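Local structure of galectin-1 (Bufo arenarum, 1A78) at residues Ala32-Leu35 and Asn41-Leu44; Val60-Glu65 and Pro110-Leu115; Ile99-Ser102 and Gln106-Phe109. The protein binds beta-galactosides as a homodimeric lectin of the galectin family and may regulate cell differentiation and apoptosis. One frame throughout, in Å; residues are numbered along the deposited sequence.

Contact 1 of 3, residues Ala32-Leu35 and Asn41-Leu44; sequences AVNL and NFLL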
loop_
_atom_site.group_PDB
_atom_site.type_symbol
_atom_site.label_atom_id
_atom_site.label_comp_id
_atom_site.label_asym_id
_atom_site.label_seq_id
_atom_site.Cartn_x
_atom_site.Cartn_y
_atom_site.Cartn_z
ATOM N N ALA A 32 12.392 1.860 -9.703
ATOM C CA ALA A 32 12.035 0.449 -9.735
ATOM C C ALA A 32 10.756 0.140 -8.983
ATOM O O ALA A 32 10.310 0.913 -8.147
ATOM C CB ALA A 32 13.188 -0.400 -9.163
ATOM N N VAL A 33 10.158 -0.982 -9.342
ATOM C CA VAL A 33 8.963 -1.510 -8.709
ATOM C C VAL A 33 9.287 -2.990 -8.549
ATOM O O VAL A 33 9.614 -3.657 -9.533
ATOM C CB VAL A 33 7.707 -1.344 -9.593
ATOM C CG1 VAL A 33 6.524 -2.106 -8.973
ATOM C CG2 VAL A 33 7.370 0.153 -9.731
ATOM N N ASN A 34 9.208 -3.512 -7.332
ATOM C CA ASN A 34 9.543 -4.916 -7.110
ATOM C C ASN A 34 8.346 -5.722 -6.641
ATOM O O ASN A 34 7.527 -5.204 -5.888
ATOM C CB ASN A 34 10.662 -5.006 -6.062
ATOM C CG ASN A 34 11.830 -4.117 -6.397
ATOM O OD1 ASN A 34 12.488 -4.315 -7.405
ATOM N ND2 ASN A 34 12.071 -3.114 -5.586
ATOM N N LEU A 35 8.246 -6.972 -7.084
ATOM C CA LEU A 35 7.164 -7.881 -6.707
ATOM C C LEU A 35 7.836 -9.212 -6.388
ATOM O O LEU A 35 8.672 -9.690 -7.162
ATOM C CB LEU A 35 6.201 -8.111 -7.885
ATOM C CG LEU A 35 5.039 -7.166 -8.181
ATOM C CD1 LEU A 35 5.561 -5.793 -8.413
ATOM C CD2 LEU A 35 4.286 -7.655 -9.419
ATOM N N ASN A 41 14.151 -11.584 -2.585
ATOM C CA ASN A 41 13.575 -12.514 -3.549
ATOM C C ASN A 41 12.510 -11.794 -4.314
ATOM O O ASN A 41 11.471 -11.494 -3.752
ATOM C CB ASN A 41 12.938 -13.726 -2.857
ATOM C CG ASN A 41 13.934 -14.524 -2.013
ATOM O OD1 ASN A 41 14.611 -15.436 -2.504
ATOM N ND2 ASN A 41 14.012 -14.192 -0.733
ATOM N N PHE A 42 12.801 -11.463 -5.571
ATOM C CA PHE A 42 11.869 -10.768 -6.454
ATOM C C PHE A 42 11.466 -11.693 -7.581
ATOM O O PHE A 42 12.290 -12.395 -8.133
ATOM C CB PHE A 42 12.511 -9.533 -7.078
ATOM C CG PHE A 42 12.920 -8.478 -6.085
ATOM C CD1 PHE A 42 12.259 -8.350 -4.850
ATOM C CD2 PHE A 42 13.930 -7.573 -6.399
ATOM C CE1 PHE A 42 12.596 -7.336 -3.954
ATOM C CE2 PHE A 42 14.279 -6.547 -5.504
ATOM C CZ PHE A 42 13.609 -6.430 -4.284
ATOM N N LEU A 43 10.171 -11.780 -7.840
ATOM C CA LEU A 43 9.673 -12.576 -8.951
ATOM C C LEU A 43 9.910 -11.635 -10.131
ATOM O O LEU A 43 10.327 -12.069 -11.188
ATOM C CB LEU A 43 8.180 -12.856 -8.781
ATOM C CG LEU A 43 7.655 -14.245 -9.141
ATOM C CD1 LEU A 43 8.387 -15.340 -8.345
ATOM C CD2 LEU A 43 6.152 -14.289 -8.852
ATOM N N LEU A 44 9.753 -10.334 -9.886
ATOM C CA LEU A 44 9.965 -9.310 -10.882
ATOM C C LEU A 44 10.557 -8.037 -10.310
ATOM O O LEU A 44 10.003 -7.483 -9.368
ATOM C CB LEU A 44 8.639 -8.906 -11.574
ATOM C CG LEU A 44 8.700 -7.663 -12.523
ATOM C CD1 LEU A 44 9.676 -7.902 -13.700
ATOM C CD2 LEU A 44 7.346 -7.322 -13.095
#
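The ring of F42 carries the side chain of N34 flat on one face, on the sugar-binding face of the six-stranded sheet of the galectin beta sandwich, where strands 30-35 and 41-49 form a beta hairpin. N34 CB sits over the ring centre, 3.7 Å from the centroid of F42, in a CH-pi contact, and the amide continues from there toward the ring rim, its OD1 coming to 3.4 Å from F42 CE2. Amide and ring planes are only 7° apart, a true stack. The first torsion of N34 turns CG away from its own carbonyl carbon to a place beside the backbone N (chi1 -51°), which brings CG over the ring; the second torsion then lays the amide parallel to it. Across the opposite face of F42, K64 makes a cation-pi contact.

The polar atoms of this buried amide are also satisfied. N34 OD1 accepts a hydrogen bond from ND1 of H45, a residue of the galactoside site, while its ND2 reaches S122 OG and E124 OE2 on strand 118-124. N34 is therefore a second-shell residue, consistent with a role in fixing the rotation of the H45 imidazole.

L35 and L44 form an antiparallel hydrogen-bonded pair whose side chains leave the other face of the sheet and pack on F90, from the second layer of the sandwich. They meet at their CB atoms, L35 CB lying 4.5 Å from L44 CB. A classic beta bulge interrupts the ladder here, because L43 and L44 both face L35. L35 N donates to L44 O at 2.9 Å. The carbonyl L35 O takes two donors, L44 N at 3.0 Å and L43 N at 2.7 Å, the latter in the carbonyl plane with a less straight N-H (140°).

Contact 2 of 3, residues Val60-Glu65 and Pro110-Leu115; sequences VCNSKE and PVRKVL. With YIO (1-thio-beta-D-galactopyranose), chain C.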
loop_
_atom_site.group_PDB
_atom_site.type_symbol
_atom_site.label_atom_id
_atom_site.label_comp_id
_atom_site.label_asym_id
_atom_site.label_seq_id
_atom_site.Cartn_x
_atom_site.Cartn_y
_atom_site.Cartn_z
ATOM N N VAL A 60 14.910 -2.395 -17.635
ATOM C CA VAL A 60 15.571 -3.668 -17.359
ATOM C C VAL A 60 14.686 -4.470 -16.397
ATOM O O VAL A 60 14.182 -3.909 -15.444
ATOM C CB VAL A 60 16.968 -3.435 -16.729
ATOM C CG1 VAL A 60 17.649 -4.753 -16.460
ATOM C CG2 VAL A 60 17.818 -2.595 -17.665
ATOM N N CYS A 61 14.424 -5.737 -16.682
ATOM C CA CYS A 61 13.601 -6.550 -15.799
ATOM C C CYS A 61 14.417 -7.744 -15.397
ATOM O O CYS A 61 15.195 -8.262 -16.202
ATOM C CB CYS A 61 12.315 -7.038 -16.490
ATOM S SG CYS A 61 11.092 -5.761 -16.784
ATOM N N ASN A 62 14.261 -8.190 -14.154
ATOM C CA ASN A 62 15.014 -9.370 -13.711
ATOM C C ASN A 62 14.315 -10.005 -12.527
ATOM O O ASN A 62 13.317 -9.467 -12.030
ATOM C CB ASN A 62 16.441 -8.980 -13.317
ATOM C CG ASN A 62 17.417 -10.114 -13.468
ATOM O OD1 ASN A 62 17.035 -11.263 -13.663
ATOM N ND2 ASN A 62 18.698 -9.802 -13.373
ATOM N N SER A 63 14.762 -11.197 -12.154
ATOM C CA SER A 63 14.218 -11.895 -11.004
ATOM C C SER A 63 15.400 -11.972 -10.042
ATOM O O SER A 63 16.546 -11.789 -10.456
ATOM C CB SER A 63 13.762 -13.294 -11.374
ATOM O OG SER A 63 14.858 -14.072 -11.804
ATOM N N LYS A 64 15.124 -12.229 -8.774
ATOM C CA LYS A 64 16.148 -12.322 -7.770
ATOM C C LYS A 64 15.733 -13.386 -6.778
ATOM O O LYS A 64 14.584 -13.420 -6.329
ATOM C CB LYS A 64 16.314 -10.981 -7.054
ATOM C CG LYS A 64 17.517 -11.002 -6.118
ATOM C CD LYS A 64 17.885 -9.668 -5.528
ATOM C CE LYS A 64 16.876 -9.210 -4.520
ATOM N NZ LYS A 64 17.310 -7.890 -3.987
ATOM N N GLU A 65 16.643 -14.300 -6.488
ATOM C CA GLU A 65 16.389 -15.352 -5.522
ATOM C C GLU A 65 17.574 -15.427 -4.571
ATOM O O GLU A 65 18.700 -15.712 -4.984
ATOM C CB GLU A 65 16.180 -16.703 -6.205
ATOM C CG GLU A 65 16.024 -17.826 -5.197
ATOM C CD GLU A 65 15.466 -19.108 -5.781
ATOM O OE1 GLU A 65 16.168 -19.746 -6.604
ATOM O OE2 GLU A 65 14.332 -19.489 -5.384
ATOM N N PRO A 110 8.739 -13.689 -17.751
ATOM C CA PRO A 110 8.401 -15.034 -17.286
ATOM C C PRO A 110 8.448 -15.208 -15.754
ATOM O O PRO A 110 9.255 -14.568 -15.057
ATOM C CB PRO A 110 9.462 -15.892 -17.970
ATOM C CG PRO A 110 10.643 -15.014 -17.917
ATOM C CD PRO A 110 10.084 -13.681 -18.354
ATOM N N VAL A 111 7.565 -16.058 -15.246
ATOM C CA VAL A 111 7.511 -16.356 -13.834
ATOM C C VAL A 111 8.482 -17.507 -13.624
ATOM O O VAL A 111 8.186 -18.650 -13.964
ATOM C CB VAL A 111 6.087 -16.745 -13.409
ATOM C CG1 VAL A 111 6.109 -17.432 -12.051
ATOM C CG2 VAL A 111 5.237 -15.494 -13.340
ATOM N N ARG A 112 9.651 -17.199 -13.072
ATOM C CA ARG A 112 10.683 -18.209 -12.861
ATOM C C ARG A 112 10.419 -19.068 -11.629
ATOM O O ARG A 112 11.052 -20.096 -11.430
ATOM C CB ARG A 112 12.067 -17.543 -12.879
ATOM C CG ARG A 112 12.089 -16.458 -13.964
ATOM C CD ARG A 112 13.422 -16.235 -14.656
ATOM N NE ARG A 112 13.957 -14.916 -14.351
ATOM C CZ ARG A 112 14.642 -14.140 -15.187
ATOM N NH1 ARG A 112 14.890 -14.524 -16.428
ATOM N NH2 ARG A 112 15.132 -12.989 -14.749
ATOM N N LYS A 113 9.393 -18.698 -10.875
ATOM C CA LYS A 113 8.996 -19.431 -9.680
ATOM C C LYS A 113 7.534 -19.146 -9.419
ATOM O O LYS A 113 7.162 -18.000 -9.178
ATOM C CB LYS A 113 9.815 -18.980 -8.471
ATOM C CG LYS A 113 9.426 -19.674 -7.190
ATOM C CD LYS A 113 10.391 -19.355 -6.091
ATOM C CE LYS A 113 9.951 -20.054 -4.826
ATOM N NZ LYS A 113 9.861 -21.534 -4.985
ATOM N N VAL A 114 6.693 -20.168 -9.505
ATOM C CA VAL A 114 5.277 -19.941 -9.261
ATOM C C VAL A 114 4.958 -20.030 -7.775
ATOM O O VAL A 114 5.298 -21.001 -7.094
ATOM C CB VAL A 114 4.340 -20.852 -10.074
ATOM C CG1 VAL A 114 3.223 -19.994 -10.669
ATOM C CG2 VAL A 114 5.085 -21.558 -11.174
ATOM N N LEU A 115 4.397 -18.937 -7.280
ATOM C CA LEU A 115 4.015 -18.777 -5.897
ATOM C C LEU A 115 2.501 -18.848 -5.870
ATOM O O LEU A 115 1.847 -18.430 -6.831
ATOM C CB LEU A 115 4.446 -17.381 -5.421
ATOM C CG LEU A 115 5.945 -17.087 -5.525
ATOM C CD1 LEU A 115 6.240 -15.614 -5.262
ATOM C CD2 LEU A 115 6.692 -17.995 -4.563
HETATM C C1 YIO C . 21.979 -4.347 -11.391
HETATM C C2 YIO C . 21.346 -3.282 -10.533
HETATM C C3 YIO C . 20.191 -3.867 -9.744
HETATM C C4 YIO C . 19.182 -4.403 -10.721
HETATM C C5 YIO C . 19.853 -5.435 -11.626
HETATM C C6 YIO C . 18.937 -5.931 -12.714
HETATM O O2 YIO C . 22.308 -2.758 -9.646
HETATM O O3 YIO C . 19.591 -2.849 -8.965
HETATM O O4 YIO C . 18.657 -3.328 -11.483
HETATM O O5 YIO C . 21.012 -4.891 -12.286
HETATM O O6 YIO C . 19.443 -7.145 -13.248
HETATM S S1 YIO C . 23.120 -3.445 -12.473
#
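A surface contact ties strand 58-65, which carries part of the galactoside site on the six-stranded sheet of the galectin sandwich, to the irregular loop between strands 106-110 and 118-124. The join is polar, and R112 makes most of it. From the loop its side chain bends at chi2 and chi3 and brings the guanidinium to the hydroxyl of S63, which meets it at the edge. R112 NE donates to S63 OG at 2.8 Å, with the oxygen somewhat tilted from the guanidinium plane, and R112 NH2 adds a weak, longer bond to the same S63 OG at 3.1 Å. A chi1 of 63° in S63 presents OG to both nitrogens. R112 NH2 also donates to the carbonyl O of S71, so the arginine links the loop to the next strand of the sheet, 68-75. Farther out E65 and K113 cross at about a right angle; E65 OE2 approaches K113 CD at 4.0 Å, while the charged atoms, E65 OE2 and K113 NZ, stay 4.9 Å apart and are not in contact.

N62 stands next to R112 and serves the sugar. Its OD1 lies 2.8 Å from R112 NH2, but the N-H angle is poor and this is no hydrogen bond; the amide and guanidinium planes are 71° apart. OD1 instead accepts from S63 N, 2.7 Å away, which comes from the side of the C=O, tilted out of its plane. This bond probably limits the rotation of the amide, whose ND2 is itself held by G70 O and the sugar. V60 CG1 lies 4.1 Å from C6 of the 1-thio-galactose, which is also hydrogen-bonded to E72 OE2 and R49 NH2. The bond from N62 ND2 to the galactose O6 is 2.8 Å long and nearly straight (170°).

Contact 3 of 3, residues Ile99-Ser102 and Gln106-Phe109; sequences IKFS and QFSF
The beta hairpin of strands 96-101 and 106-110 belongs to the five-stranded sheet of the galectin sandwich, and this contact is its closing antiparallel ladder, with 106-110 as the outermost strand of that sheet within the chain. I99 and F107 form the hydrogen-bonded pair: I99 N donates to F107 O at 2.8 Å, and F107 N to I99 O at 3.0 Å.

Their side chains point into the sandwich, toward F46 on the facing sheet. The ring of F107 takes I99 CB over one face, offset toward the rim, while I99 CD1 lies 3.9 Å from F107 CE1. With CG between the backbone N and the carbonyl carbon (chi1 69°), the F107 ring also comes within reach of F101. Those two rings meet rim to rim, F101 CZ lying 3.3 Å from F107 CE2, with the planes at 41° and neither ring over the face of the other.

K100 and Q106, the neighbouring non-hydrogen-bonded pair, lie side by side on the opposite face of the sheet and point the same way. K100 spends its charge on a salt bridge from NZ to E91 OE1; against Q106 it offers its aliphatic part, K100 CD lying 3.2 Å from Q106 OE1.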
loop_
_atom_site.group_PDB
_atom_site.type_symbol
_atom_site.label_atom_id
_atom_site.label_comp_id
_atom_site.label_asym_id
_atom_site.label_seq_id
_atom_site.Cartn_x
_atom_site.Cartn_y
_atom_site.Cartn_z
ATOM N N ILE A 99 2.978 -6.685 -17.976
ATOM C CA ILE A 99 3.180 -5.302 -17.555
ATOM C C ILE A 99 2.533 -4.374 -18.601
ATOM O O ILE A 99 2.812 -4.505 -19.794
ATOM C CB ILE A 99 4.696 -4.953 -17.432
ATOM C CG1 ILE A 99 5.415 -5.911 -16.464
ATOM C CG2 ILE A 99 4.864 -3.521 -16.930
ATOM C CD1 ILE A 99 5.987 -7.165 -17.076
ATOM N N LYS A 100 1.678 -3.445 -18.161
ATOM C CA LYS A 100 1.002 -2.536 -19.076
ATOM C C LYS A 100 1.213 -1.109 -18.629
ATOM O O LYS A 100 1.209 -0.811 -17.433
ATOM C CB LYS A 100 -0.491 -2.852 -19.176
ATOM C CG LYS A 100 -0.869 -4.245 -18.684
ATOM C CD LYS A 100 -2.139 -4.782 -19.343
ATOM C CE LYS A 100 -2.595 -6.118 -18.706
ATOM N NZ LYS A 100 -3.826 -6.729 -19.355
ATOM N N PHE A 101 1.421 -0.232 -19.604
ATOM C CA PHE A 101 1.683 1.177 -19.362
ATOM C C PHE A 101 0.448 1.971 -19.717
ATOM O O PHE A 101 -0.346 1.544 -20.559
ATOM C CB PHE A 101 2.882 1.633 -20.218
ATOM C CG PHE A 101 4.145 0.843 -19.959
ATOM C CD1 PHE A 101 4.737 0.842 -18.695
ATOM C CD2 PHE A 101 4.683 0.023 -20.944
ATOM C CE1 PHE A 101 5.824 0.033 -18.420
ATOM C CE2 PHE A 101 5.773 -0.791 -20.681
ATOM C CZ PHE A 101 6.342 -0.788 -19.416
ATOM N N SER A 102 0.280 3.127 -19.086
ATOM C CA SER A 102 -0.879 3.969 -19.360
ATOM C C SER A 102 -0.949 4.240 -20.855
ATOM O O SER A 102 -2.024 4.445 -21.422
ATOM C CB SER A 102 -0.765 5.281 -18.597
ATOM O OG SER A 102 0.527 5.830 -18.745
ATOM N N GLN A 106 2.540 -2.690 -23.653
ATOM C CA GLN A 106 2.519 -3.862 -22.806
ATOM C C GLN A 106 3.575 -4.903 -23.211
ATOM O O GLN A 106 3.977 -4.976 -24.370
ATOM C CB GLN A 106 1.109 -4.458 -22.905
ATOM C CG GLN A 106 0.893 -5.819 -22.295
ATOM C CD GLN A 106 -0.462 -6.396 -22.669
ATOM O OE1 GLN A 106 -1.507 -5.836 -22.320
ATOM N NE2 GLN A 106 -0.450 -7.519 -23.388
ATOM N N PHE A 107 4.076 -5.658 -22.237
ATOM C CA PHE A 107 5.023 -6.740 -22.503
ATOM C C PHE A 107 4.970 -7.701 -21.330
ATOM O O PHE A 107 4.359 -7.399 -20.319
ATOM C CB PHE A 107 6.438 -6.213 -22.766
ATOM C CG PHE A 107 7.117 -5.617 -21.574
ATOM C CD1 PHE A 107 7.865 -6.419 -20.707
ATOM C CD2 PHE A 107 7.070 -4.246 -21.351
ATOM C CE1 PHE A 107 8.551 -5.856 -19.645
ATOM C CE2 PHE A 107 7.756 -3.673 -20.285
ATOM C CZ PHE A 107 8.496 -4.471 -19.435
ATOM N N SER A 108 5.534 -8.882 -21.461
ATOM C CA SER A 108 5.480 -9.791 -20.341
ATOM C C SER A 108 6.882 -10.203 -19.903
ATOM O O SER A 108 7.858 -9.900 -20.604
ATOM C CB SER A 108 4.623 -11.009 -20.685
ATOM O OG SER A 108 5.295 -11.889 -21.558
ATOM N N PHE A 109 6.970 -10.798 -18.702
ATOM C CA PHE A 109 8.205 -11.311 -18.106
ATOM C C PHE A 109 7.841 -12.699 -17.614
ATOM O O PHE A 109 6.728 -12.904 -17.158
ATOM C CB PHE A 109 8.653 -10.443 -16.941
ATOM C CG PHE A 109 9.997 -10.851 -16.358
ATOM C CD1 PHE A 109 11.185 -10.552 -17.032
ATOM C CD2 PHE A 109 10.072 -11.533 -15.133
ATOM C CE1 PHE A 109 12.417 -10.924 -16.502
ATOM C CE2 PHE A 109 11.302 -11.907 -14.589
ATOM C CZ PHE A 109 12.473 -11.607 -15.269
#

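Contact 1 is wholly buried, contact 3 partly so, and contact 2 lies at the surface. Contacts 1 and 3 are each the ladder of a hairpin, one in each sheet of the sandwich, and they meet in the interior, where L44 packs on I99 and F109. Contact 2 joins a strand to a loop distant in sequence and works by polar groups. It shares a sheet with contact 1, since strands 41-49 and 58-65 are neighbours and F42 N probably bonds to K64 O. Contact 3 is nested within the chain closed by contact 2; its F107 and F109 pack against C61, and F109 also against N62 and S63.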